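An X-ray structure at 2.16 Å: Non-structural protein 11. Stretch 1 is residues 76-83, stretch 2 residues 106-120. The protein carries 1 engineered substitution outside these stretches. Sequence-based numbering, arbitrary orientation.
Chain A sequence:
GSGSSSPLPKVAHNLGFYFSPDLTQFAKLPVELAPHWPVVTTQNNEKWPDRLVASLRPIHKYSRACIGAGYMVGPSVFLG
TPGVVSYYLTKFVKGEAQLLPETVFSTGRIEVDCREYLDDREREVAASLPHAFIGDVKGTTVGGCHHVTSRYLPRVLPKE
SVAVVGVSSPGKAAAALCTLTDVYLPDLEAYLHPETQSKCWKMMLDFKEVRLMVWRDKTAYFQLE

Stretch 1, residues 76-83: SVFLGTPG
Stretch 2 106-120: STGRIEVDCREYLDD

Residues 76-83 run from a short strand (76-78) into an extended loop and pack against residues 106-120, in which Gly108 occupies the N-cap position, right before a short helix (109-112), then loop to Asp119, the N-cap of the next helix. The register runs Val77-Val112, Leu79-Gly108 and Gly80-Thr107, with CA-CA separations of 6.6, 4.9 and 5.0 Å, and 459 Å² is buried in total.

Ser76 points away. Val77 (phi/psi -102/136, chi1 t) turns toward the helix and sets its CG1 3.5 Å from CG1 of Val112 (chi1 m) and 4.0 Å from CB of Glu111, which brings two beta-branched valines into apolar contact, with the Val77 methyl also against Glu111 CB. Phe78 (-123/146, m, chi2 88°) alternates away, as expected in a strand, but its carbonyl O lies near Gly108. Gly108 adopts 87/-2, which by itself calls for glycine; a CB there would also lie only 3.0 Å from Phe78 O.

Leu79 (-67/144, chi1 -89°, chi2 23°, between wells) leaves its backbone sideways, yet its end reaches stretch 2: CD1 lies 3.4 Å from Val112 CG2 in the helix, and CD2 4.1 Å from Cys114 SG (chi1 t) in the loop beyond. Its CA also makes a CA-H...O contact with Thr107 O at 3.4 Å. The same carbonyl accepts the sole hydrogen bond between the stretches, from Gly80 N (3.0 Å from Thr107 O, 166°). Within its own stretch, Thr107 (-96/-3, chi1 p) OG1 accepts a bond from Arg109 NE at 2.9 Å, while Arg109 NH1 donates to Glu116 O at 2.9 Å.

Gly80 (-73/151) is buried, its O 3.9 Å from Leu118 CD1. Thr81 (-110/122) points away. Pro82 (-49/132, C-gamma exo) returns toward stretch 2, its CD 4.1 Å from CD1 of Leu118 (m, t) and its CG 3.9 Å from Asp119 OD2. Gly83 makes no contact with stretch 2; its positive phi (76/-1) by itself favours glycine.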

# COMPACT_ATOMS: atom_id res chain seq x y z
N SER A 76 -8.20 3.03 35.19
CA SER A 76 -9.06 3.70 34.21
C SER A 76 -8.30 4.05 32.94
O SER A 76 -7.15 4.51 33.00
CB SER A 76 -9.66 4.97 34.81
OG SER A 76 -10.39 4.67 35.98
N VAL A 77 -8.97 3.84 31.81
CA VAL A 77 -8.46 4.17 30.50
C VAL A 77 -9.12 5.46 30.05
O VAL A 77 -10.34 5.63 30.20
CB VAL A 77 -8.81 3.06 29.48
CG1 VAL A 77 -8.29 3.41 28.09
CG2 VAL A 77 -8.24 1.72 29.93
N PHE A 78 -8.33 6.36 29.48
CA PHE A 78 -8.83 7.62 28.95
C PHE A 78 -8.46 7.75 27.48
O PHE A 78 -7.40 7.28 27.04
CB PHE A 78 -8.28 8.79 29.75
CG PHE A 78 -8.66 8.74 31.20
CD1 PHE A 78 -7.88 8.05 32.11
CD2 PHE A 78 -9.84 9.34 31.64
CE1 PHE A 78 -8.24 7.98 33.45
CE2 PHE A 78 -10.22 9.26 32.98
CZ PHE A 78 -9.42 8.59 33.89
N LEU A 79 -9.36 8.38 26.73
CA LEU A 79 -9.12 8.74 25.34
C LEU A 79 -8.01 9.78 25.23
O LEU A 79 -7.91 10.67 26.07
CB LEU A 79 -10.40 9.29 24.70
CG LEU A 79 -11.38 8.33 24.02
CD1 LEU A 79 -11.29 6.89 24.50
CD2 LEU A 79 -12.81 8.83 24.13
N GLY A 80 -7.21 9.66 24.18
CA GLY A 80 -6.27 10.70 23.82
C GLY A 80 -7.02 11.88 23.22
O GLY A 80 -8.10 11.72 22.63
N THR A 81 -6.45 13.07 23.40
CA THR A 81 -6.96 14.29 22.80
C THR A 81 -5.96 14.70 21.73
O THR A 81 -4.79 14.90 22.05
CB THR A 81 -7.08 15.40 23.85
OG1 THR A 81 -7.91 14.95 24.91
CG2 THR A 81 -7.69 16.68 23.24
N PRO A 82 -6.40 14.84 20.46
CA PRO A 82 -5.50 15.26 19.39
C PRO A 82 -4.68 16.50 19.76
O PRO A 82 -5.24 17.46 20.30
CB PRO A 82 -6.46 15.61 18.25
CG PRO A 82 -7.68 14.80 18.51
CD PRO A 82 -7.80 14.70 19.99
N GLY A 83 -3.38 16.47 19.52
CA GLY A 83 -2.52 17.61 19.80
C GLY A 83 -2.16 17.86 21.25
O GLY A 83 -1.42 18.80 21.53
N SER A 106 -2.41 4.79 19.01
CA SER A 106 -3.80 4.42 19.21
C SER A 106 -4.41 5.35 20.25
O SER A 106 -3.72 5.81 21.16
CB SER A 106 -3.92 2.98 19.69
OG SER A 106 -3.53 2.08 18.67
N THR A 107 -5.71 5.60 20.12
CA THR A 107 -6.38 6.66 20.88
C THR A 107 -7.07 6.21 22.15
O THR A 107 -7.64 7.04 22.86
CB THR A 107 -7.42 7.34 19.99
OG1 THR A 107 -8.32 6.34 19.48
CG2 THR A 107 -6.74 8.04 18.84
N GLY A 108 -7.06 4.91 22.44
CA GLY A 108 -7.77 4.35 23.59
C GLY A 108 -9.22 4.00 23.34
O GLY A 108 -9.89 3.46 24.23
N ARG A 109 -9.71 4.26 22.13
CA ARG A 109 -11.13 4.03 21.82
C ARG A 109 -11.51 2.56 21.83
O ARG A 109 -12.60 2.20 22.30
CB ARG A 109 -11.50 4.65 20.48
CG ARG A 109 -11.79 6.13 20.61
CD ARG A 109 -12.16 6.74 19.28
NE ARG A 109 -11.00 6.92 18.42
CZ ARG A 109 -11.03 7.55 17.25
NH1 ARG A 109 -12.17 8.09 16.81
NH2 ARG A 109 -9.92 7.66 16.53
N ILE A 110 -10.61 1.72 21.32
CA ILE A 110 -10.83 0.27 21.38
C ILE A 110 -10.96 -0.20 22.85
O ILE A 110 -11.89 -0.93 23.17
CB ILE A 110 -9.73 -0.50 20.61
CG1 ILE A 110 -9.94 -0.32 19.10
CG2 ILE A 110 -9.75 -1.99 20.94
CD1 ILE A 110 -8.69 -0.58 18.28
N GLU A 111 -10.07 0.25 23.73
CA GLU A 111 -10.04 -0.26 25.10
C GLU A 111 -11.29 0.15 25.88
O GLU A 111 -11.81 -0.65 26.65
CB GLU A 111 -8.77 0.15 25.84
CG GLU A 111 -7.52 -0.62 25.43
CD GLU A 111 -6.92 -0.16 24.10
OE1 GLU A 111 -7.44 0.81 23.50
OE2 GLU A 111 -5.94 -0.79 23.65
N VAL A 112 -11.78 1.38 25.68
CA VAL A 112 -13.03 1.81 26.35
C VAL A 112 -14.29 1.52 25.55
O VAL A 112 -15.37 1.75 26.06
CB VAL A 112 -13.01 3.30 26.78
CG1 VAL A 112 -11.76 3.59 27.59
CG2 VAL A 112 -13.10 4.25 25.60
N ASP A 113 -14.14 1.03 24.32
CA ASP A 113 -15.25 0.76 23.40
C ASP A 113 -16.03 2.02 23.00
O ASP A 113 -17.25 1.98 22.83
CB ASP A 113 -16.20 -0.32 23.96
CG ASP A 113 -17.02 -1.01 22.87
OD1 ASP A 113 -16.54 -1.14 21.73
OD2 ASP A 113 -18.15 -1.42 23.17
N CYS A 114 -15.31 3.13 22.85
CA CYS A 114 -15.91 4.33 22.30
C CYS A 114 -15.73 4.31 20.79
O CYS A 114 -14.60 4.32 20.30
CB CYS A 114 -15.25 5.58 22.87
SG CYS A 114 -15.96 7.09 22.19
N ARG A 115 -16.84 4.30 20.06
CA ARG A 115 -16.80 4.22 18.59
C ARG A 115 -17.21 5.53 17.91
O ARG A 115 -17.68 5.52 16.78
CB ARG A 115 -17.67 3.06 18.14
CG ARG A 115 -17.34 1.81 18.92
CD ARG A 115 -17.86 0.57 18.25
NE ARG A 115 -17.49 -0.61 19.02
CZ ARG A 115 -17.59 -1.86 18.59
NH1 ARG A 115 -18.05 -2.13 17.36
NH2 ARG A 115 -17.23 -2.86 19.38
N GLU A 116 -16.97 6.64 18.59
CA GLU A 116 -17.28 7.97 18.09
C GLU A 116 -16.03 8.59 17.48
O GLU A 116 -14.91 8.27 17.86
CB GLU A 116 -17.78 8.87 19.23
CG GLU A 116 -18.94 8.30 20.04
CD GLU A 116 -20.18 8.02 19.21
OE1 GLU A 116 -20.53 8.85 18.34
OE2 GLU A 116 -20.82 6.97 19.43
N TYR A 117 -16.25 9.49 16.54
CA TYR A 117 -15.21 10.37 16.03
C TYR A 117 -14.72 11.26 17.16
O TYR A 117 -15.49 11.62 18.04
CB TYR A 117 -15.75 11.24 14.90
CG TYR A 117 -16.11 10.48 13.64
CD1 TYR A 117 -15.12 9.88 12.86
CD2 TYR A 117 -17.43 10.36 13.23
CE1 TYR A 117 -15.44 9.18 11.71
CE2 TYR A 117 -17.76 9.67 12.07
CZ TYR A 117 -16.77 9.08 11.31
OH TYR A 117 -17.10 8.40 10.17
N LEU A 118 -13.43 11.58 17.17
CA LEU A 118 -12.90 12.46 18.22
C LEU A 118 -13.28 13.91 17.96
O LEU A 118 -13.37 14.68 18.90
CB LEU A 118 -11.38 12.32 18.36
CG LEU A 118 -10.87 10.92 18.75
CD1 LEU A 118 -9.37 10.99 19.00
CD2 LEU A 118 -11.58 10.37 19.97
N ASP A 119 -13.49 14.27 16.70
CA ASP A 119 -13.88 15.64 16.34
C ASP A 119 -14.38 15.69 14.89
O ASP A 119 -14.39 14.67 14.19
CB ASP A 119 -12.71 16.61 16.58
CG ASP A 119 -11.45 16.26 15.81
OD1 ASP A 119 -11.52 15.65 14.72
OD2 ASP A 119 -10.36 16.61 16.28
N ASP A 120 -14.79 16.88 14.45
CA ASP A 120 -15.26 17.09 13.07
C ASP A 120 -14.20 16.85 12.03
O ASP A 120 -14.50 16.41 10.91
CB ASP A 120 -15.78 18.53 12.86
CG ASP A 120 -17.14 18.75 13.45
OD1 ASP A 120 -17.98 17.82 13.44
OD2 ASP A 120 -17.37 19.89 13.90